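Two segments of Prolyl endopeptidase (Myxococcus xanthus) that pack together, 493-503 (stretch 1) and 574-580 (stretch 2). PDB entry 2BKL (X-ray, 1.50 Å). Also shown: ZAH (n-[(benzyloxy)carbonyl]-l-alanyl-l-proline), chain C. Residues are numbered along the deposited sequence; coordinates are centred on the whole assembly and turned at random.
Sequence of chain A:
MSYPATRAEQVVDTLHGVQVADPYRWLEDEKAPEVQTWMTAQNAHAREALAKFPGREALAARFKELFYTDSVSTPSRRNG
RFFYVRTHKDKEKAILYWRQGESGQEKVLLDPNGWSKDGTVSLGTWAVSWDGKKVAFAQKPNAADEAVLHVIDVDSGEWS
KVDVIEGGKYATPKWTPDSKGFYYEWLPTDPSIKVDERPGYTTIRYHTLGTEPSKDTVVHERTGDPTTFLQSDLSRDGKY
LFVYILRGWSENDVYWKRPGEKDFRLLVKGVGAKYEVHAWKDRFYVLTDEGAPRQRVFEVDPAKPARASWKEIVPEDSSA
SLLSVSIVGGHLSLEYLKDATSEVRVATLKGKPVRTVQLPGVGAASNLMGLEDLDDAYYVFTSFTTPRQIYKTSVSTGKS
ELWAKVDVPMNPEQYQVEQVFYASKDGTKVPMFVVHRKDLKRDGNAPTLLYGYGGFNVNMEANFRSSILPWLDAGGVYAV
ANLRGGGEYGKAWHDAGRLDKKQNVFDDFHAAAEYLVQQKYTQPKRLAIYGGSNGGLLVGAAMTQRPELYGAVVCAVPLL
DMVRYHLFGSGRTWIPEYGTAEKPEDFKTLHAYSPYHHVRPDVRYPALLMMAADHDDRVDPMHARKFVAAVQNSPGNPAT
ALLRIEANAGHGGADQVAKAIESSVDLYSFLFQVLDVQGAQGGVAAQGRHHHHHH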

# COMPACT_ATOMS: atom_id res chain seq x y z
N TRP A 493 -4.65 -11.47 14.16
CA TRP A 493 -5.12 -10.07 14.02
C TRP A 493 -5.74 -9.88 12.63
O TRP A 493 -6.82 -9.31 12.49
CB TRP A 493 -3.97 -9.12 14.23
CG TRP A 493 -4.35 -7.74 14.65
CD1 TRP A 493 -4.15 -6.59 13.96
CD2 TRP A 493 -4.90 -7.36 15.91
NE1 TRP A 493 -4.59 -5.51 14.68
CE2 TRP A 493 -5.06 -5.97 15.89
CE3 TRP A 493 -5.30 -8.07 17.05
CZ2 TRP A 493 -5.55 -5.27 16.97
CZ3 TRP A 493 -5.80 -7.37 18.12
CH2 TRP A 493 -5.93 -5.98 18.06
N HIS A 494 -5.06 -10.39 11.62
CA HIS A 494 -5.51 -10.31 10.25
C HIS A 494 -6.82 -11.10 10.10
O HIS A 494 -7.82 -10.59 9.59
CB HIS A 494 -4.41 -10.85 9.30
CG HIS A 494 -4.80 -10.89 7.87
ND1 HIS A 494 -4.34 -11.87 7.02
CD2 HIS A 494 -5.61 -10.10 7.14
CE1 HIS A 494 -4.86 -11.68 5.82
NE2 HIS A 494 -5.64 -10.61 5.86
N ASP A 495 -6.80 -12.34 10.55
CA ASP A 495 -7.96 -13.23 10.38
C ASP A 495 -9.20 -12.74 11.10
O ASP A 495 -10.32 -12.95 10.61
CB ASP A 495 -7.64 -14.66 10.81
CG ASP A 495 -6.79 -15.41 9.80
OD1 ASP A 495 -6.56 -14.91 8.66
OD2 ASP A 495 -6.28 -16.51 10.13
N ALA A 496 -9.03 -12.06 12.23
CA ALA A 496 -10.17 -11.54 12.96
C ALA A 496 -10.75 -10.27 12.34
O ALA A 496 -11.68 -9.67 12.91
CB ALA A 496 -9.81 -11.29 14.41
N GLY A 497 -10.25 -9.84 11.18
CA GLY A 497 -10.79 -8.68 10.50
C GLY A 497 -10.96 -8.90 9.02
O GLY A 497 -10.81 -7.97 8.25
N ARG A 498 -11.24 -10.13 8.62
CA ARG A 498 -11.50 -10.41 7.20
C ARG A 498 -12.64 -11.43 7.05
O ARG A 498 -13.12 -12.03 8.02
CB ARG A 498 -10.22 -10.90 6.53
CG ARG A 498 -9.79 -12.26 6.92
CD ARG A 498 -8.37 -12.56 6.44
NE ARG A 498 -8.07 -13.97 6.59
CZ ARG A 498 -8.28 -14.91 5.68
NH1 ARG A 498 -8.77 -14.61 4.49
NH2 ARG A 498 -7.99 -16.15 5.96
N LEU A 499 -13.08 -11.61 5.81
CA LEU A 499 -14.17 -12.51 5.52
C LEU A 499 -15.39 -12.25 6.41
O LEU A 499 -15.87 -11.13 6.48
CB LEU A 499 -13.69 -13.97 5.53
CG LEU A 499 -12.57 -14.26 4.55
CD1 LEU A 499 -11.98 -15.64 4.78
CD2 LEU A 499 -13.03 -14.11 3.09
N ASP A 500 -15.89 -13.27 7.10
CA ASP A 500 -17.09 -13.12 7.92
C ASP A 500 -16.87 -12.23 9.14
O ASP A 500 -17.84 -11.81 9.77
CB ASP A 500 -17.55 -14.50 8.42
CG ASP A 500 -16.43 -15.28 9.12
OD1 ASP A 500 -15.45 -15.68 8.43
OD2 ASP A 500 -16.41 -15.51 10.35
N LYS A 501 -15.60 -11.93 9.47
CA LYS A 501 -15.25 -11.12 10.63
C LYS A 501 -14.90 -9.69 10.26
O LYS A 501 -14.41 -8.94 11.11
CB LYS A 501 -14.09 -11.72 11.38
CG LYS A 501 -14.31 -13.18 11.74
CD LYS A 501 -15.15 -13.42 12.92
CE LYS A 501 -14.64 -14.68 13.66
NZ LYS A 501 -14.56 -15.88 12.77
N LYS A 502 -15.18 -9.28 9.02
CA LYS A 502 -14.87 -7.91 8.62
C LYS A 502 -15.50 -6.85 9.51
O LYS A 502 -14.89 -5.79 9.74
CB LYS A 502 -15.26 -7.69 7.15
CG LYS A 502 -14.85 -6.34 6.57
CD LYS A 502 -13.32 -6.17 6.51
CE LYS A 502 -12.93 -4.90 5.79
NZ LYS A 502 -11.43 -4.75 5.69
N GLN A 503 -16.70 -7.12 10.03
CA GLN A 503 -17.37 -6.16 10.88
C GLN A 503 -16.53 -5.82 12.10
O GLN A 503 -16.67 -4.73 12.66
CB GLN A 503 -18.76 -6.66 11.30
CG GLN A 503 -19.56 -5.71 12.18
CD GLN A 503 -19.83 -4.39 11.53
OE1 GLN A 503 -20.18 -4.36 10.35
NE2 GLN A 503 -19.76 -3.30 12.31
N TRP A 574 -9.22 -9.72 -4.61
CA TRP A 574 -9.54 -9.50 -3.19
C TRP A 574 -10.60 -10.43 -2.66
O TRP A 574 -10.92 -10.37 -1.48
CB TRP A 574 -9.91 -8.04 -2.92
CG TRP A 574 -8.91 -7.13 -3.56
CD1 TRP A 574 -7.56 -7.25 -3.48
CD2 TRP A 574 -9.18 -6.00 -4.37
NE1 TRP A 574 -6.96 -6.27 -4.24
CE2 TRP A 574 -7.94 -5.49 -4.79
CE3 TRP A 574 -10.36 -5.36 -4.79
CZ2 TRP A 574 -7.83 -4.40 -5.65
CZ3 TRP A 574 -10.23 -4.26 -5.67
CH2 TRP A 574 -8.97 -3.81 -6.06
N ILE A 575 -11.10 -11.35 -3.48
CA ILE A 575 -12.06 -12.32 -2.98
C ILE A 575 -11.55 -13.15 -1.78
O ILE A 575 -12.30 -13.40 -0.85
CB ILE A 575 -12.57 -13.20 -4.14
CG1 ILE A 575 -13.53 -12.36 -5.02
CG2 ILE A 575 -13.27 -14.49 -3.64
CD1 ILE A 575 -13.97 -13.04 -6.34
N PRO A 576 -10.26 -13.53 -1.74
CA PRO A 576 -9.77 -14.23 -0.56
C PRO A 576 -9.83 -13.45 0.74
O PRO A 576 -9.75 -14.05 1.84
CB PRO A 576 -8.31 -14.56 -0.93
CG PRO A 576 -8.34 -14.64 -2.44
CD PRO A 576 -9.25 -13.48 -2.82
N GLU A 577 -9.93 -12.12 0.65
CA GLU A 577 -10.03 -11.23 1.80
C GLU A 577 -11.48 -10.89 2.19
O GLU A 577 -11.84 -10.90 3.37
CB GLU A 577 -9.26 -9.93 1.56
CG GLU A 577 -9.12 -9.02 2.77
CD GLU A 577 -8.07 -9.42 3.79
OE1 GLU A 577 -7.32 -10.40 3.58
OE2 GLU A 577 -7.99 -8.72 4.82
N TYR A 578 -12.33 -10.60 1.20
CA TYR A 578 -13.68 -10.13 1.47
C TYR A 578 -14.77 -11.19 1.26
O TYR A 578 -15.84 -11.09 1.84
CB TYR A 578 -14.02 -9.01 0.52
CG TYR A 578 -13.23 -7.73 0.64
CD1 TYR A 578 -13.12 -7.06 1.86
CD2 TYR A 578 -12.62 -7.15 -0.47
CE1 TYR A 578 -12.43 -5.87 1.95
CE2 TYR A 578 -11.94 -5.93 -0.39
CZ TYR A 578 -11.85 -5.29 0.83
OH TYR A 578 -11.17 -4.09 0.89
N GLY A 579 -14.51 -12.17 0.39
CA GLY A 579 -15.52 -13.10 -0.12
C GLY A 579 -16.14 -12.52 -1.38
O GLY A 579 -15.78 -11.42 -1.84
N THR A 580 -17.06 -13.26 -1.99
CA THR A 580 -17.74 -12.80 -3.19
C THR A 580 -19.24 -13.00 -3.05
O THR A 580 -19.71 -14.07 -2.67
CB THR A 580 -17.28 -13.53 -4.45
OG1 THR A 580 -18.18 -13.22 -5.53
CG2 THR A 580 -17.23 -15.05 -4.28
C1 ZAH C . -6.73 -0.75 -1.67
O2 ZAH C . -6.91 -1.11 -0.32
C3 ZAH C . -6.92 -1.94 -2.64
C4 ZAH C . -8.35 -2.49 -2.58
C5 ZAH C . -8.34 -3.61 -1.55
C6 ZAH C . -6.93 -4.12 -1.47
N7 ZAH C . -6.17 -3.16 -2.26
C8 ZAH C . -4.88 -3.31 -2.54
O9 ZAH C . -4.31 -2.42 -3.33
C10 ZAH C . -4.13 -4.63 -2.23
C11 ZAH C . -3.68 -4.45 -0.78
N14 ZAH C . -2.96 -4.80 -3.05
C15 ZAH C . -3.06 -5.15 -4.31
O16 ZAH C . -4.22 -5.44 -4.85
O17 ZAH C . -1.86 -5.24 -5.09
C18 ZAH C . -2.08 -5.47 -6.50
C19 ZAH C . -0.80 -5.27 -7.32
C20 ZAH C . 0.28 -6.14 -7.13
C21 ZAH C . 1.45 -5.95 -7.86
C22 ZAH C . 1.53 -4.92 -8.80
C23 ZAH C . 0.45 -4.06 -9.01
C24 ZAH C . -0.72 -4.24 -8.27
O HOH W 1 -10.23 -7.33 5.67
O HOH W 2 -15.97 -9.41 4.11

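W574 does not touch stretch 1; it serves the ligand instead. Its NE1 donates to ZAH O16 at 2.9 Å with an N-H...acceptor angle of 163°, and ZAH C6 lies over one face of the indole. W574 O also accepts from E577 N (2.9 Å) and Y578 N (3.0 Å), tying this residue to the helical turn that follows.

I575 points its CA-to-CB bond away and contributes mainly backbone: its O lies 4.1 Å from L499 CD2 and accepts from G579 N at 2.8 Å. P576 O approaches R498 NH1 to 2.9 Å, near the guanidinium plane, but the angle is too poor for a hydrogen bond. The arginine is held instead by D495, through a salt bridge in which R498 NE donates to D495 OD1 at 2.7 Å and 163°.

E577 has the largest covered area in the contact, 96 Å². Although its CA-to-CB bond points away, chi1 t and chi2 p bring the carboxylate back to H494, whose NE2 donates to E577 OE1 at 2.8 Å and 152°; the oxygen sits at the edge of the imidazole, near its plane, as a ring N-H donor requires. The backbone adds a second bond, L499 N to E577 O at 2.8 Å and 156°. Water 1 extends the network, donating to E577 OE2 and G497 O and accepting from K502 NZ.

Y578 meets K502 edge-on, with CE1 4.0 Å from K502 CE, so this contact is between carbons. Water 2 bridges the backbones by donating to Y578 O (2.8 Å) and L499 O (2.9 Å).

G579 leaves the helix with phi/psi of 89/179, where a CB would jam against the preceding carbonyl O. Its N is 3.6 Å from L499 CD2. T580 lies out of reach.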